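Local coordinates for tyrosine-protein phosphatase non-receptor type 18 (Homo sapiens, PDB 2OC3) that removes phosphate from phosphotyrosine in proteins, autophosphorylated tyrosine kinases among them, the chain being its classical cysteine-dependent phosphatase catalytic domain, at residues T75-S80 against G93-G98; G159-T164 against V182-E187; S207-L212 against V292-C297. All blocks are in the same frame, centred on the assembly; numbering follows the deposited sequence.

Contact 1 (T75-S80 against G93-G98); sequences TRVILS and GNFIRG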
ATOM      1  N   THR A  75       5.269  10.153  -9.940  1.00  6.28           N
ATOM      2  CA  THR A  75       5.504   9.680  -8.583  1.00  6.19           C
ATOM      3  C   THR A  75       6.017   8.217  -8.629  1.00  7.68           C
ATOM      4  O   THR A  75       6.075   7.574  -7.584  1.00  7.35           O
ATOM      5  CB  THR A  75       4.193   9.704  -7.779  1.00  6.80           C
ATOM      6  OG1 THR A  75       3.234   8.900  -8.471  1.00  7.59           O
ATOM      7  CG2 THR A  75       3.673  11.137  -7.563  1.00  8.78           C
ATOM      8  N   ARG A  76       6.373   7.668  -9.792  1.00  7.08           N
ATOM      9  CA  ARG A  76       6.741   6.258  -9.843  1.00  6.28           C
ATOM     10  C   ARG A  76       8.019   5.977  -9.078  1.00  7.69           C
ATOM     11  O   ARG A  76       8.911   6.807  -8.973  1.00  8.85           O
ATOM     12  CB  ARG A  76       6.870   5.711 -11.276  1.00  8.44           C
ATOM     13  CG  ARG A  76       8.067   6.172 -12.040  1.00 12.02           C
ATOM     14  CD  ARG A  76       8.083   5.531 -13.419  1.00 12.11           C
ATOM     15  NE  ARG A  76       9.308   5.798 -14.168  1.00 12.15           N
ATOM     16  CZ  ARG A  76      10.321   4.946 -14.352  1.00 14.07           C
ATOM     17  NH1 ARG A  76      11.367   5.334 -15.095  1.00 13.18           N
ATOM     18  NH2 ARG A  76      10.327   3.716 -13.836  1.00 10.08           N
ATOM     19  N   VAL A  77       8.130   4.755  -8.570  1.00  7.71           N
ATOM     20  CA  VAL A  77       9.341   4.291  -7.895  1.00  8.47           C
ATOM     21  C   VAL A  77      10.368   3.960  -8.958  1.00  9.97           C
ATOM     22  O   VAL A  77      10.143   3.108  -9.795  1.00 11.56           O
ATOM     23  CB  VAL A  77       9.011   3.024  -7.065  1.00  8.42           C
ATOM     24  CG1 VAL A  77      10.320   2.430  -6.511  1.00 12.89           C
ATOM     25  CG2 VAL A  77       8.068   3.343  -5.941  1.00 10.26           C
ATOM     26  N   ILE A  78      11.521   4.616  -8.907  1.00  9.26           N
ATOM     27  CA  ILE A  78      12.611   4.371  -9.833  1.00  9.80           C
ATOM     28  C   ILE A  78      13.641   3.523  -9.107  1.00 11.83           C
ATOM     29  O   ILE A  78      14.227   3.953  -8.114  1.00 13.75           O
ATOM     30  CB  ILE A  78      13.270   5.695 -10.293  1.00 14.85           C
ATOM     31  CG1 ILE A  78      12.236   6.648 -10.851  1.00 19.41           C
ATOM     32  CG2 ILE A  78      14.365   5.420 -11.329  1.00 17.27           C
ATOM     33  CD1 ILE A  78      11.798   6.285 -12.183  1.00 24.40           C
ATOM     34  N   LEU A  79      13.812   2.303  -9.564  1.00 10.97           N
ATOM     35  CA  LEU A  79      14.787   1.388  -8.942  1.00  7.31           C
ATOM     36  C   LEU A  79      16.184   1.680  -9.504  1.00 12.32           C
ATOM     37  O   LEU A  79      16.359   1.919 -10.721  1.00 13.94           O
ATOM     38  CB  LEU A  79      14.400  -0.066  -9.198  1.00  9.03           C
ATOM     39  CG  LEU A  79      13.035  -0.473  -8.595  1.00  7.27           C
ATOM     40  CD1 LEU A  79      12.652  -1.907  -8.996  1.00  8.76           C
ATOM     41  CD2 LEU A  79      13.013  -0.265  -7.060  1.00 12.12           C
ATOM     42  N   SER A  80      17.184   1.633  -8.644  1.00 11.42           N
ATOM     43  CA  SER A  80      18.555   1.760  -9.037  1.00 13.29           C
ATOM     44  C   SER A  80      19.373   0.584  -8.527  1.00 13.25           C
ATOM     45  O   SER A  80      20.499   0.374  -8.973  1.00 13.34           O
ATOM     46  CB  SER A  80      19.151   3.055  -8.521  1.00 12.42           C
ATOM     47  OG  SER A  80      19.316   3.090  -7.115  1.00 15.32           O
ATOM     48  N   GLY A  93       4.705   0.668  -9.182  1.00  7.07           N
ATOM     49  CA  GLY A  93       4.566   1.209  -7.840  1.00  6.86           C
ATOM     50  C   GLY A  93       4.797   2.699  -7.851  1.00  7.92           C
ATOM     51  O   GLY A  93       5.470   3.247  -8.733  1.00  7.84           O
ATOM     52  N   ASN A  94       4.205   3.363  -6.858  1.00  6.17           N
ATOM     53  CA  ASN A  94       4.280   4.822  -6.716  1.00  5.03           C
ATOM     54  C   ASN A  94       4.531   5.201  -5.267  1.00  7.87           C
ATOM     55  O   ASN A  94       4.023   4.557  -4.349  1.00  6.72           O
ATOM     56  CB  ASN A  94       2.986   5.516  -7.156  1.00  6.46           C
ATOM     57  CG  ASN A  94       2.728   5.358  -8.619  1.00  8.06           C
ATOM     58  OD1 ASN A  94       2.071   4.413  -9.051  1.00  8.86           O
ATOM     59  ND2 ASN A  94       3.251   6.287  -9.418  1.00  8.29           N
ATOM     60  N   PHE A  95       5.291   6.272  -5.058  1.00  7.31           N
ATOM     61  CA  PHE A  95       5.400   6.887  -3.756  1.00  7.18           C
ATOM     62  C   PHE A  95       4.159   7.689  -3.445  1.00  7.54           C
ATOM     63  O   PHE A  95       3.594   8.341  -4.350  1.00  8.94           O
ATOM     64  CB  PHE A  95       6.618   7.815  -3.712  1.00  8.23           C
ATOM     65  CG  PHE A  95       7.931   7.095  -3.667  1.00  9.08           C
ATOM     66  CD1 PHE A  95       8.341   6.469  -2.516  1.00 11.94           C
ATOM     67  CD2 PHE A  95       8.799   7.052  -4.761  1.00 15.61           C
ATOM     68  CE1 PHE A  95       9.577   5.825  -2.422  1.00 20.79           C
ATOM     69  CE2 PHE A  95      10.055   6.360  -4.654  1.00 13.45           C
ATOM     70  CZ  PHE A  95      10.399   5.767  -3.504  1.00 15.55           C
ATOM     71  N   ILE A  96       3.793   7.710  -2.161  1.00  7.97           N
ATOM     72  CA  ILE A  96       2.727   8.529  -1.608  1.00  8.50           C
ATOM     73  C   ILE A  96       3.322   9.327  -0.430  1.00  8.97           C
ATOM     74  O   ILE A  96       4.024   8.771   0.415  1.00  8.62           O
ATOM     75  CB  ILE A  96       1.503   7.728  -1.175  1.00 10.25           C
ATOM     76  CG1 ILE A  96       0.924   6.940  -2.376  1.00 11.96           C
ATOM     77  CG2 ILE A  96       0.442   8.673  -0.573  1.00 10.95           C
ATOM     78  CD1 ILE A  96      -0.330   6.046  -2.019  1.00 12.53           C
ATOM     79  N   ARG A  97       3.081  10.645  -0.447  1.00  8.91           N
ATOM     80  CA  ARG A  97       3.546  11.539   0.611  1.00  8.99           C
ATOM     81  C   ARG A  97       2.757  11.350   1.908  1.00  8.68           C
ATOM     82  O   ARG A  97       1.556  11.106   1.882  1.00  9.90           O
ATOM     83  CB  ARG A  97       3.348  12.978   0.163  0.50  8.86           C
ATOM     84  CG  ARG A  97       4.242  13.393  -0.960  0.50  9.92           C
ATOM     85  CD  ARG A  97       4.049  14.853  -1.314  0.50 14.47           C
ATOM     86  NE  ARG A  97       2.830  15.052  -2.089  0.50 16.29           N
ATOM     87  CZ  ARG A  97       2.723  14.914  -3.413  0.50 15.88           C
ATOM     88  NH1 ARG A  97       3.765  14.561  -4.158  0.50 19.08           N
ATOM     89  NH2 ARG A  97       1.555  15.122  -3.995  0.50 19.68           N
ATOM     90  N   GLY A  98       3.460  11.463   3.029  1.00 10.41           N
ATOM     91  CA  GLY A  98       2.848  11.376   4.340  1.00 11.66           C
ATOM     92  C   GLY A  98       2.609  12.732   4.967  1.00 12.31           C
ATOM     93  O   GLY A  98       2.720  13.795   4.326  1.00 14.29           O
TER

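Contact 2 (G159-T164 against V182-E187); sequences GLFCIT and VTFQKE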
ATOM      1  N   GLY A 159      16.462 -14.582  -7.108  1.00 22.72           N
ATOM      2  CA  GLY A 159      17.664 -13.944  -7.564  1.00 18.94           C
ATOM      3  C   GLY A 159      18.696 -13.976  -6.451  1.00 13.39           C
ATOM      4  O   GLY A 159      18.912 -15.011  -5.803  1.00 20.30           O
ATOM      5  N   LEU A 160      19.273 -12.811  -6.204  1.00 16.77           N
ATOM      6  CA  LEU A 160      20.296 -12.640  -5.203  1.00 14.66           C
ATOM      7  C   LEU A 160      19.767 -12.470  -3.747  1.00 16.19           C
ATOM      8  O   LEU A 160      20.574 -12.275  -2.843  1.00 15.52           O
ATOM      9  CB  LEU A 160      21.143 -11.422  -5.577  1.00 19.55           C
ATOM     10  CG  LEU A 160      21.964 -11.498  -6.872  1.00 24.08           C
ATOM     11  CD1 LEU A 160      22.653 -10.147  -7.095  1.00 30.52           C
ATOM     12  CD2 LEU A 160      22.986 -12.632  -6.800  1.00 30.72           C
ATOM     13  N   PHE A 161      18.456 -12.575  -3.541  1.00 10.56           N
ATOM     14  CA  PHE A 161      17.823 -12.472  -2.211  1.00  9.67           C
ATOM     15  C   PHE A 161      17.474 -13.838  -1.655  1.00  9.52           C
ATOM     16  O   PHE A 161      16.908 -14.648  -2.359  1.00 12.89           O
ATOM     17  CB  PHE A 161      16.553 -11.627  -2.285  1.00  9.98           C
ATOM     18  CG  PHE A 161      16.796 -10.209  -2.613  1.00  9.62           C
ATOM     19  CD1 PHE A 161      17.032  -9.277  -1.627  1.00 11.73           C
ATOM     20  CD2 PHE A 161      16.822  -9.793  -3.926  1.00 10.93           C
ATOM     21  CE1 PHE A 161      17.299  -7.951  -1.971  1.00 11.42           C
ATOM     22  CE2 PHE A 161      17.042  -8.448  -4.253  1.00 12.75           C
ATOM     23  CZ  PHE A 161      17.299  -7.553  -3.271  1.00 12.02           C
ATOM     24  N   CYS A 162      17.775 -14.069  -0.376  1.00  9.81           N
ATOM     25  CA  CYS A 162      17.401 -15.261   0.329  1.00 11.80           C
ATOM     26  C   CYS A 162      16.495 -14.815   1.465  1.00 10.29           C
ATOM     27  O   CYS A 162      16.929 -14.028   2.328  1.00 10.02           O
ATOM     28  CB  CYS A 162      18.645 -15.984   0.843  1.00 12.19           C
ATOM     29  SG  CYS A 162      18.211 -17.464   1.775  1.00 17.76           S
ATOM     30  N   ILE A 163      15.244 -15.258   1.414  1.00 10.88           N
ATOM     31  CA  ILE A 163      14.249 -14.922   2.411  1.00 10.32           C
ATOM     32  C   ILE A 163      14.039 -16.121   3.334  1.00 11.00           C
ATOM     33  O   ILE A 163      13.804 -17.228   2.856  1.00 12.46           O
ATOM     34  CB  ILE A 163      12.878 -14.552   1.754  1.00  9.83           C
ATOM     35  CG1 ILE A 163      13.090 -13.692   0.494  1.00 14.24           C
ATOM     36  CG2 ILE A 163      11.928 -13.897   2.792  1.00 11.94           C
ATOM     37  CD1 ILE A 163      13.722 -12.360   0.768  1.00 13.83           C
ATOM     38  N   THR A 164      14.160 -15.885   4.641  1.00 10.35           N
ATOM     39  CA  THR A 164      13.962 -16.913   5.662  1.00 10.18           C
ATOM     40  C   THR A 164      12.854 -16.520   6.615  1.00 11.44           C
ATOM     41  O   THR A 164      12.764 -15.383   7.021  1.00 10.35           O
ATOM     42  CB  THR A 164      15.259 -17.113   6.451  1.00 13.11           C
ATOM     43  OG1 THR A 164      16.304 -17.506   5.549  1.00 17.84           O
ATOM     44  CG2 THR A 164      15.112 -18.174   7.500  1.00 15.28           C
ATOM     45  N   VAL A 182      15.889 -11.237   5.563  1.00  7.87           N
ATOM     46  CA  VAL A 182      16.134 -11.019   4.125  1.00  7.31           C
ATOM     47  C   VAL A 182      17.650 -10.803   3.993  1.00  9.38           C
ATOM     48  O   VAL A 182      18.223  -9.910   4.638  1.00  8.25           O
ATOM     49  CB  VAL A 182      15.378  -9.809   3.609  1.00  9.46           C
ATOM     50  CG1 VAL A 182      15.687  -9.615   2.150  1.00 12.56           C
ATOM     51  CG2 VAL A 182      13.883  -9.971   3.898  1.00 12.16           C
ATOM     52  N   THR A 183      18.307 -11.631   3.178  1.00  8.30           N
ATOM     53  CA  THR A 183      19.753 -11.606   2.998  1.00  8.67           C
ATOM     54  C   THR A 183      20.081 -11.272   1.556  1.00  7.26           C
ATOM     55  O   THR A 183      19.562 -11.922   0.635  1.00 10.32           O
ATOM     56  CB  THR A 183      20.417 -12.910   3.456  1.00 10.54           C
ATOM     57  OG1 THR A 183      20.089 -13.099   4.845  1.00  9.42           O
ATOM     58  CG2 THR A 183      21.933 -12.854   3.257  1.00 11.62           C
ATOM     59  N   PHE A 184      20.943 -10.288   1.384  1.00  9.10           N
ATOM     60  CA  PHE A 184      21.362  -9.802   0.042  1.00  7.66           C
ATOM     61  C   PHE A 184      22.799  -9.311   0.178  1.00 10.30           C
ATOM     62  O   PHE A 184      23.081  -8.464   1.046  1.00  9.88           O
ATOM     63  CB  PHE A 184      20.441  -8.645  -0.364  1.00 11.24           C
ATOM     64  CG  PHE A 184      20.868  -7.903  -1.622  1.00 11.76           C
ATOM     65  CD1 PHE A 184      20.690  -8.491  -2.856  1.00 14.90           C
ATOM     66  CD2 PHE A 184      21.469  -6.661  -1.552  1.00 14.21           C
ATOM     67  CE1 PHE A 184      21.057  -7.816  -4.018  1.00 16.22           C
ATOM     68  CE2 PHE A 184      21.855  -5.983  -2.708  1.00 19.40           C
ATOM     69  CZ  PHE A 184      21.635  -6.568  -3.937  1.00 16.99           C
ATOM     70  N   GLN A 185      23.697  -9.781  -0.701  1.00 11.69           N
ATOM     71  CA  GLN A 185      25.086  -9.251  -0.765  1.00 14.36           C
ATOM     72  C   GLN A 185      25.730  -9.210   0.625  1.00 14.97           C
ATOM     73  O   GLN A 185      26.341  -8.220   1.023  1.00 17.56           O
ATOM     74  CB  GLN A 185      25.146  -7.865  -1.411  1.00 19.70           C
ATOM     75  CG  GLN A 185      24.807  -7.904  -2.883  1.00 17.48           C
ATOM     76  CD  GLN A 185      24.978  -6.582  -3.614  1.00 24.42           C
ATOM     77  OE1 GLN A 185      24.994  -5.497  -3.015  1.00 28.28           O
ATOM     78  NE2 GLN A 185      25.061  -6.672  -4.939  1.00 32.57           N
ATOM     79  N   LYS A 186      25.559 -10.310   1.333  1.00 10.71           N
ATOM     80  CA  LYS A 186      26.271 -10.581   2.620  1.00 10.59           C
ATOM     81  C   LYS A 186      25.775  -9.783   3.842  1.00 10.35           C
ATOM     82  O   LYS A 186      26.392  -9.843   4.917  1.00 13.71           O
ATOM     83  CB  LYS A 186      27.792 -10.522   2.441  1.00 17.40           C
ATOM     84  CG  LYS A 186      28.262 -11.432   1.272  1.00 19.78           C
ATOM     85  CD  LYS A 186      29.762 -11.408   1.079  1.00 31.55           C
ATOM     86  CE  LYS A 186      30.131 -12.164  -0.201  1.00 32.73           C
ATOM     87  NZ  LYS A 186      31.599 -12.374  -0.355  1.00 35.13           N
ATOM     88  N   GLU A 187      24.620  -9.117   3.683  1.00  8.80           N
ATOM     89  CA  GLU A 187      23.900  -8.387   4.732  1.00 10.57           C
ATOM     90  C   GLU A 187      22.550  -9.043   4.978  1.00  9.99           C
ATOM     91  O   GLU A 187      21.886  -9.470   4.021  1.00  8.87           O
ATOM     92  CB  GLU A 187      23.699  -6.912   4.337  1.00  8.65           C
ATOM     93  CG  GLU A 187      22.925  -6.098   5.309  1.00 11.45           C
ATOM     94  CD  GLU A 187      22.952  -4.594   4.984  1.00 17.28           C
ATOM     95  OE1 GLU A 187      24.004  -4.103   4.549  1.00 24.78           O
ATOM     96  OE2 GLU A 187      21.931  -3.913   5.143  1.00 14.88           O
TER
HETATM   97  O   HOH W   1      23.145 -11.912  -2.617  1.00 18.63           O

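Contact 3 (S207-L212 against V292-C297); sequences SPDHML and VAQMFC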
ATOM      1  N   SER A 207     -16.105  -5.091  10.010  1.00 12.00           N
ATOM      2  CA  SER A 207     -15.845  -3.934  10.866  1.00 11.38           C
ATOM      3  C   SER A 207     -14.399  -3.468  10.664  1.00 13.10           C
ATOM      4  O   SER A 207     -13.600  -4.229  10.140  1.00 11.97           O
ATOM      5  CB  SER A 207     -16.086  -4.284  12.322  1.00 14.31           C
ATOM      6  OG  SER A 207     -14.972  -4.920  12.905  1.00 18.35           O
ATOM      7  N   PRO A 208     -14.076  -2.206  11.018  1.00 11.27           N
ATOM      8  CA  PRO A 208     -12.704  -1.705  10.848  1.00 11.01           C
ATOM      9  C   PRO A 208     -11.694  -2.197  11.860  1.00  8.98           C
ATOM     10  O   PRO A 208     -10.493  -1.891  11.746  1.00  9.85           O
ATOM     11  CB  PRO A 208     -12.841  -0.188  11.033  1.00 16.18           C
ATOM     12  CG  PRO A 208     -14.291   0.102  11.089  1.00 19.75           C
ATOM     13  CD  PRO A 208     -14.978  -1.153  11.503  1.00 17.72           C
ATOM     14  N   ASP A 209     -12.149  -2.893  12.902  1.00  8.64           N
ATOM     15  CA  ASP A 209     -11.292  -3.123  14.052  1.00 10.51           C
ATOM     16  C   ASP A 209      -9.980  -3.801  13.714  1.00 10.46           C
ATOM     17  O   ASP A 209      -8.942  -3.414  14.170  1.00 11.35           O
ATOM     18  CB  ASP A 209     -12.053  -3.917  15.122  1.00 10.90           C
ATOM     19  CG  ASP A 209     -13.259  -3.157  15.645  1.00 19.31           C
ATOM     20  OD1 ASP A 209     -13.113  -2.419  16.640  1.00 24.57           O
ATOM     21  OD2 ASP A 209     -14.350  -3.294  15.046  1.00 20.93           O
ATOM     22  N   HIS A 210     -10.051  -4.874  12.944  1.00  9.55           N
ATOM     23  CA  HIS A 210      -8.833  -5.666  12.745  1.00  9.69           C
ATOM     24  C   HIS A 210      -7.871  -4.960  11.801  1.00  8.88           C
ATOM     25  O   HIS A 210      -6.652  -5.061  11.963  1.00 11.34           O
ATOM     26  CB  HIS A 210      -9.188  -7.105  12.361  1.00  9.98           C
ATOM     27  CG  HIS A 210      -9.836  -7.837  13.496  1.00 14.38           C
ATOM     28  ND1 HIS A 210     -10.560  -8.999  13.340  1.00 15.80           N
ATOM     29  CD2 HIS A 210      -9.902  -7.527  14.814  1.00 17.59           C
ATOM     30  CE1 HIS A 210     -11.038  -9.378  14.517  1.00 16.69           C
ATOM     31  NE2 HIS A 210     -10.656  -8.504  15.431  1.00 20.57           N
ATOM     32  N   MET A 211      -8.394  -4.236  10.830  1.00  9.55           N
ATOM     33  CA  MET A 211      -7.528  -3.401   9.992  1.00  8.76           C
ATOM     34  C   MET A 211      -6.838  -2.329  10.830  1.00 10.16           C
ATOM     35  O   MET A 211      -5.646  -2.042  10.641  1.00 10.67           O
ATOM     36  CB  MET A 211      -8.307  -2.734   8.865  1.00 11.64           C
ATOM     37  CG  MET A 211      -7.440  -1.829   8.002  1.00 14.10           C
ATOM     38  SD  MET A 211      -8.405  -0.956   6.722  1.00 16.69           S
ATOM     39  CE  MET A 211      -9.513   0.019   7.716  1.00 15.98           C
ATOM     40  N   LEU A 212      -7.576  -1.693  11.759  1.00  8.34           N
ATOM     41  CA  LEU A 212      -6.921  -0.723  12.648  1.00  9.45           C
ATOM     42  C   LEU A 212      -5.795  -1.374  13.458  1.00  8.85           C
ATOM     43  O   LEU A 212      -4.730  -0.778  13.662  1.00 11.27           O
ATOM     44  CB  LEU A 212      -7.945  -0.090  13.604  1.00 12.80           C
ATOM     45  CG  LEU A 212      -8.725   1.040  12.996  1.00 15.50           C
ATOM     46  CD1 LEU A 212      -9.877   1.431  13.928  1.00 20.07           C
ATOM     47  CD2 LEU A 212      -7.797   2.251  12.758  1.00 14.79           C
ATOM     48  N   VAL A 292     -12.300   6.022  10.213  1.00 11.20           N
ATOM     49  CA  VAL A 292     -11.859   7.311  10.730  1.00 13.55           C
ATOM     50  C   VAL A 292     -12.778   7.778  11.879  1.00 16.39           C
ATOM     51  O   VAL A 292     -12.276   8.243  12.903  1.00 15.29           O
ATOM     52  CB  VAL A 292     -11.746   8.352   9.586  1.00 14.95           C
ATOM     53  CG1 VAL A 292     -11.531   9.747  10.140  1.00 15.42           C
ATOM     54  CG2 VAL A 292     -10.584   7.949   8.633  1.00 11.22           C
ATOM     55  N   ALA A 293     -14.089   7.617  11.717  1.00 17.86           N
ATOM     56  CA  ALA A 293     -15.060   7.952  12.781  1.00 16.69           C
ATOM     57  C   ALA A 293     -14.736   7.174  14.055  1.00 23.09           C
ATOM     58  O   ALA A 293     -14.736   7.742  15.161  1.00 21.97           O
ATOM     59  CB  ALA A 293     -16.497   7.667  12.309  1.00 19.62           C
ATOM     60  N   GLN A 294     -14.414   5.888  13.902  1.00 14.84           N
ATOM     61  CA  GLN A 294     -14.066   5.047  15.047  1.00 18.19           C
ATOM     62  C   GLN A 294     -12.779   5.523  15.719  1.00 21.32           C
ATOM     63  O   GLN A 294     -12.697   5.587  16.958  1.00 20.23           O
ATOM     64  CB  GLN A 294     -13.963   3.598  14.640  1.00 20.29           C
ATOM     65  CG  GLN A 294     -13.357   2.747  15.698  1.00 28.09           C
ATOM     66  CD  GLN A 294     -13.631   1.297  15.509  1.00 33.61           C
ATOM     67  OE1 GLN A 294     -14.609   0.913  14.855  1.00 27.01           O
ATOM     68  NE2 GLN A 294     -12.769   0.464  16.097  1.00 23.00           N
ATOM     69  N   MET A 295     -11.774   5.874  14.923  1.00 15.62           N
ATOM     70  CA  MET A 295     -10.541   6.423  15.488  0.50 14.68           C
ATOM     71  C   MET A 295     -10.804   7.714  16.233  1.00 20.72           C
ATOM     72  O   MET A 295     -10.181   7.967  17.248  1.00 19.35           O
ATOM     73  CB  MET A 295      -9.505   6.705  14.399  0.50 13.86           C
ATOM     74  CG  MET A 295      -9.021   5.500  13.650  0.50 10.78           C
ATOM     75  SD  MET A 295      -7.440   5.770  12.795  0.50 11.45           S
ATOM     76  CE  MET A 295      -7.370   7.547  12.812  0.50 11.49           C
ATOM     77  N   PHE A 296     -11.717   8.528  15.716  1.00 20.61           N
ATOM     78  CA  PHE A 296     -12.020   9.838  16.316  1.00 18.27           C
ATOM     79  C   PHE A 296     -12.934   9.679  17.540  1.00 25.73           C
ATOM     80  O   PHE A 296     -13.125  10.641  18.291  1.00 31.48           O
ATOM     81  CB  PHE A 296     -12.653  10.777  15.275  1.00 21.75           C
ATOM     82  CG  PHE A 296     -11.688  11.310  14.247  1.00 20.78           C
ATOM     83  CD1 PHE A 296     -10.381  10.863  14.168  1.00 19.37           C
ATOM     84  CD2 PHE A 296     -12.099  12.249  13.335  1.00 18.31           C
ATOM     85  CE1 PHE A 296      -9.519  11.370  13.198  1.00 15.10           C
ATOM     86  CE2 PHE A 296     -11.243  12.742  12.374  1.00 20.38           C
ATOM     87  CZ  PHE A 296      -9.945  12.299  12.321  1.00 17.43           C
ATOM     88  N   CYS A 297     -13.449   8.459  17.727  1.00 28.31           N
ATOM     89  CA  CYS A 297     -14.312   8.040  18.844  1.00 41.07           C
ATOM     90  C   CYS A 297     -15.683   8.694  18.785  1.00 50.83           C
ATOM     91  O   CYS A 297     -16.687   8.002  18.584  1.00 65.90           O
ATOM     92  CB  CYS A 297     -13.641   8.262  20.207  1.00 40.58           C
ATOM     93  SG  CYS A 297     -12.202   7.190  20.478  1.00 63.96           S
TER
HETATM   94  O   HOH W   2     -16.093  -1.338  14.662  1.00 23.25           O

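Contact 1 (T75-S80 against G93-G98)
Thr75 and Asn94 meet through their polar ends, where the segments 75-80 and 93-98 cross. The hydroxyl of Thr75 lies between its backbone N and carbonyl carbon (chi1 57°), and in that position OG1 takes a hydrogen bond from Asn94 ND2 at 2.8 Å. The bond is bent, and OG1 lies 33° out of the plane of the amide. The Thr75 hydroxyl is also bonded to the backbone oxygen of Gln274, while Asn94 OD1 is held by Arg275, so both ends of the amide have partners and its rotation is fixed. Asparagine suits this buried place, its short amide offering both a donor and an acceptor.

Two backbone bonds flank the Arg76-Asn94 pair, an antiparallel non-hydrogen-bonded bridge: Phe95 N to Thr75 O at 2.9 Å, and Val77 N to Gly93 O at 3.1 Å. In the second, the donor stands above the plane of the Gly93 carbonyl. The side chains of the bridged pair diverge, and the guanidinium of Arg76 leaves the contact for a salt bridge with Asp89.

Val77 carries the apolar part. Its CG1 is anti to the backbone N (chi1 172°), which leaves CG2 beside that nitrogen and over one face of the Phe95 ring. This CH-pi contact has CG2 4.0 Å from the ring centroid, displaced toward the rim on the side of CE2. The branched valine thus offers a single methyl to the flat ring, the two side chains crossing at about a right angle.

Strand 93-97 is an outermost strand of the large mixed sheet and pairs with strand 103-108. Phe95 packs on Leu103 and Ile106 and meets Phe126 edge-to-face, whereas Leu79, farther along the short segment, rests on helix 116-125.

Contact 2 (G159-T164 against V182-E187)
Phe161 and Phe184 form the apolar centre, their rings in an offset stack with centroids 4.5 Å apart and planes at 15°. Phe184 CD1 lies over one face of the Phe161 ring, toward its rim, 3.5 Å from Phe161 CZ. Different first torsions set the two CG atoms: that of Phe184 is anti to its backbone N (chi1 171°), that of Phe161 beside its own (chi1 -66°). Phe161 CD1 also touches Val182 CG1 at 4.0 Å. An alanine in place of Phe161 would probably leave the Phe184 ring without its stacking partner and open a gap next to Val182.

Val182 CG1 also meets Ile163 CD1 at 3.6 Å, the two branched side chains lying side by side. Leu160 CB reaches Phe184 CE1, joining the exposed residue just ahead of strand 161-170 to the aromatic pair. Helix 116-125 packs against this apolar face through Leu117 and Trp120.

On the other face, Cys162 and Thr183 exchange two backbone hydrogen bonds, Cys162 N to Thr183 O at 3.0 Å and Thr183 N to Cys162 O at 2.9 Å; the Thr183 hydroxyl pairs with Ser188. At the polar margin a water donates to Leu160 O and accepts from Gln185 N. The type I' turn from Phe184 to Glu187 leads into strand 187-196, and the paired segments form the open end of the antiparallel beta hairpin of strands 161-170 and 175-184, within the phosphatase domain's mixed sheet.

Contact 3 (S207-L212 against V292-C297)
Two helices of the phosphatase fold meet here by side chains alone: the beginning of helix 209-222 lies beside the end of helix 282-296, the last helix of the catalytic domain. The nearest CA atoms, those of Pro208 and Gln294, are 8.1 Å apart, and the long side chains of Gln294 and Met295 span much of the distance.

Leu212 supplies the apolar part. Its CD2 reaches Met295 SD at 3.5 Å, while CD1 lies 3.7 Å from Gln294 NE2, so that the two methyls of one leucine serve both residues. Met295 was modelled in two conformers; the sulfur contact belongs to the one described and is tentative. Met211, the neighbour of Leu212, packs on Val242 and Leu243 of helix 238-254 and on Phe287 and Thr291 farther back along helix 282-296.

Closer to solvent, Gln294 stretches across with CG anti to its backbone N (chi1 169°) and the chain extended beyond. Pro208 lies near its carbonyl end, with CG 3.9 Å from Gln294 OE1. A glutamine suits the place because its amide can both give and accept. OD2 of Asp209 accepts a 2.8 Å hydrogen bond from Ser207 OG through its anti lone pair.

A water donates to both Asp209 OD2 and Gln294 OE1, and beside that bridge runs the direct bond: Gln294 NE2 gives its hydrogen to Asp209 OD1 at 3.0 Å, approaching from above the carboxylate, 62° out of its plane.

How the contacts relate
Contacts 1 and 2 both involve the large mixed sheet, though at separate places with centres about 23 Å apart, and helix 116-125 receives side chains from both. Contact 3 joins two helices across the centre of the chain from either of them. All three are partly buried, but contact 1 lies closest to the middle of the domain and near the probable substrate-binding loop; the others are remote from such sites. Backbone hydrogen bonds link the segments in contacts 1 and 2, with an aromatic stack dominating the second. Contact 3 relies wholly on side chains, with a methyl-sulfur touch inside and a water-assisted amide-carboxylate pair toward solvent.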